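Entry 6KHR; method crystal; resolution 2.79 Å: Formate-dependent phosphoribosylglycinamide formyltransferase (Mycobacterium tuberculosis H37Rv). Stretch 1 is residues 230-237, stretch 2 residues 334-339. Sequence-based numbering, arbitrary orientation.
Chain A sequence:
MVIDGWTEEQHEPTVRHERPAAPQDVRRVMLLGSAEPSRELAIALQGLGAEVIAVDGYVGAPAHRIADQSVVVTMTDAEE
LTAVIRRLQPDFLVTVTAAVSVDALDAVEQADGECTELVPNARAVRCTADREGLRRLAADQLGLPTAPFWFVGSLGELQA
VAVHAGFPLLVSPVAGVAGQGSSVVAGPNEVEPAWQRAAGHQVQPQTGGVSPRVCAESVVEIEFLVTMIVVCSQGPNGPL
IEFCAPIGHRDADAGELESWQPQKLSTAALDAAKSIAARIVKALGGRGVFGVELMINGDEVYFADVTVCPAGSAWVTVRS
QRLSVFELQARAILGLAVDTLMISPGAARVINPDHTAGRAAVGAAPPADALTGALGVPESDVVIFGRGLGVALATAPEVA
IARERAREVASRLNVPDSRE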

# COMPACT_ATOMS: atom_id res chain seq x y z
N VAL A 230 -6.08 -13.90 10.56
CA VAL A 230 -7.43 -14.33 10.26
C VAL A 230 -8.28 -13.10 9.97
O VAL A 230 -8.20 -12.09 10.67
CB VAL A 230 -8.03 -15.14 11.43
CG1 VAL A 230 -9.39 -15.61 11.04
CG2 VAL A 230 -7.13 -16.31 11.77
N VAL A 231 -9.06 -13.19 8.90
CA VAL A 231 -9.88 -12.09 8.40
C VAL A 231 -11.32 -12.53 8.47
O VAL A 231 -11.67 -13.58 7.91
CB VAL A 231 -9.52 -11.72 6.95
CG1 VAL A 231 -10.41 -10.57 6.45
CG2 VAL A 231 -8.02 -11.42 6.81
N CYS A 232 -12.16 -11.72 9.11
CA CYS A 232 -13.59 -11.97 9.18
C CYS A 232 -14.30 -10.77 8.57
O CYS A 232 -14.20 -9.65 9.09
CB CYS A 232 -14.02 -12.19 10.62
SG CYS A 232 -13.10 -13.51 11.35
N SER A 233 -15.00 -10.99 7.47
CA SER A 233 -15.78 -9.93 6.87
C SER A 233 -17.09 -10.51 6.37
O SER A 233 -17.44 -11.66 6.65
CB SER A 233 -15.02 -9.23 5.75
OG SER A 233 -15.75 -8.10 5.30
N GLN A 234 -17.83 -9.69 5.64
CA GLN A 234 -18.97 -10.15 4.88
C GLN A 234 -18.57 -10.15 3.41
O GLN A 234 -17.81 -9.28 2.97
CB GLN A 234 -20.19 -9.26 5.14
CG GLN A 234 -21.34 -9.94 5.95
CD GLN A 234 -21.07 -10.04 7.46
OE1 GLN A 234 -20.84 -11.13 7.99
NE2 GLN A 234 -21.13 -8.91 8.14
N GLY A 235 -19.01 -11.16 2.68
CA GLY A 235 -18.87 -11.16 1.24
C GLY A 235 -20.17 -10.70 0.61
O GLY A 235 -21.10 -10.27 1.31
N PRO A 236 -20.28 -10.79 -0.72
CA PRO A 236 -21.59 -10.59 -1.35
C PRO A 236 -22.61 -11.68 -1.01
O PRO A 236 -23.77 -11.56 -1.42
CB PRO A 236 -21.25 -10.57 -2.85
CG PRO A 236 -19.99 -11.35 -2.95
CD PRO A 236 -19.22 -11.04 -1.71
N ASN A 237 -22.21 -12.71 -0.24
CA ASN A 237 -23.07 -13.81 0.19
C ASN A 237 -23.01 -14.02 1.70
O ASN A 237 -23.29 -15.12 2.20
CB ASN A 237 -22.69 -15.10 -0.53
CG ASN A 237 -23.73 -16.19 -0.36
OD1 ASN A 237 -23.55 -17.11 0.44
ND2 ASN A 237 -24.83 -16.08 -1.10
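Stretch 2 334-339: LGLAVD

Residues 334–339 cross the end of a β-strand, residues 230–235, that begins earlier in the chain. The segment itself has no regular secondary structure where it touches the strand: measured end to end, the touching parts, 231 to 236 and 335 to 338, run 104° apart, so the second chain passes steeply over the first. Touching residues are at least 101 positions apart in sequence, and together the two stretches bury a modest 288 Å². The closest CA atoms are those of Gly235 and Ala337, 4.2 Å apart; the CA atoms of Gln234 and Gly335 are 4.9 Å apart.

Leu334 makes no contact with the strand. Its CA-to-CB bond points away, and its side chain, in the m rotamer at chi1 and t at chi2, stays clear of the strand. Gly335 then terminates a helix. It is the first residue to leave helical phi/psi, and its positive phi (76°, with psi 37°), combined with two bonds back into the last turn, defines a Schellman motif. A positive phi is most easily adopted by glycine. This turn brings the backbone against Ser233 and Gln234: Ser233 OG lies 3.5 Å from Gly335 C, and Gln234 O lies 3.4 Å from Gly335 O, a pairing of two acceptors that cannot bond directly.

From Leu336 onward the chain is extended, with phi/psi of -107/163° at this residue. The leucine side chain is directed away from the strand at its CA-to-CB bond, so its contact is made through the backbone. Here lies the one hydrogen bond between the stretches, donated by Ser233 OG to Leu336 O over 2.7 Å. The serine can reach this carbonyl because its CA-to-CB bond points toward the crossing segment, with chi1 in the t well. The carbonyl of Gln234 also packs tightly here, its O atom 3.0 Å from Leu336 C, but it gains no hydrogen bond from the segment. Although Gln234 O is 3.3 Å from Ala337 N, the angle is poor.

Ala337, at -65/150°, directs its CB sideways and sits against the end of the strand and the residue that follows it. Its CB is 4.2 Å from Gly235 CA and 3.8 Å from Pro236 CD, the latter a small apolar contact at the point where the strand gives way to loop. Gly235 thus meets the alanine methyl with bare backbone.

Val338 remains extended (-139/162°) and points toward the strand, with chi1 in the m rotamer. It meets Val231, which also points toward its partner and adopts the t rotamer; Val338 CG2 and Val231 CG1 are 3.6 Å apart. Along the strand the usual alternation is evident: the CA-to-CB bonds of Val231 and Ser233 point toward the crossing segment, whereas that of Cys232 points away and the residue makes no contact. At Asp339 the segment has left the strand, its CA-to-CB bond pointing away and its carboxylate engaged in hydrogen bonds elsewhere in the structure.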

# COMPACT_ATOMS: atom_id res chain seq x y z
N LEU A 334 -15.47 -2.29 6.71
CA LEU A 334 -16.58 -1.85 5.89
C LEU A 334 -17.45 -3.01 5.41
O LEU A 334 -18.44 -2.76 4.71
CB LEU A 334 -16.05 -1.06 4.68
CG LEU A 334 -15.30 0.27 4.90
CD1 LEU A 334 -14.82 0.81 3.57
CD2 LEU A 334 -16.13 1.32 5.64
N GLY A 335 -17.10 -4.25 5.74
CA GLY A 335 -17.96 -5.38 5.41
C GLY A 335 -17.93 -5.78 3.96
O GLY A 335 -18.96 -6.16 3.40
N LEU A 336 -16.77 -5.69 3.33
CA LEU A 336 -16.61 -6.03 1.93
C LEU A 336 -15.86 -7.36 1.78
O LEU A 336 -15.20 -7.84 2.71
CB LEU A 336 -15.88 -4.90 1.20
CG LEU A 336 -16.52 -3.52 1.38
CD1 LEU A 336 -15.58 -2.40 0.93
CD2 LEU A 336 -17.86 -3.45 0.65
N ALA A 337 -15.97 -7.94 0.59
CA ALA A 337 -15.32 -9.21 0.28
C ALA A 337 -13.80 -9.10 0.33
O ALA A 337 -13.22 -8.04 0.06
CB ALA A 337 -15.75 -9.71 -1.09
N VAL A 338 -13.15 -10.21 0.68
CA VAL A 338 -11.70 -10.28 0.73
C VAL A 338 -11.24 -11.62 0.17
O VAL A 338 -12.01 -12.57 0.04
CB VAL A 338 -11.14 -10.10 2.16
CG1 VAL A 338 -11.36 -8.69 2.67
CG2 VAL A 338 -11.73 -11.12 3.11
N ASP A 339 -9.96 -11.67 -0.18
CA ASP A 339 -9.25 -12.90 -0.46
C ASP A 339 -7.90 -12.79 0.22
O ASP A 339 -7.52 -11.71 0.69
CB ASP A 339 -9.10 -13.17 -1.97
CG ASP A 339 -8.21 -12.13 -2.69
OD1 ASP A 339 -7.01 -12.01 -2.36
OD2 ASP A 339 -8.71 -11.45 -3.62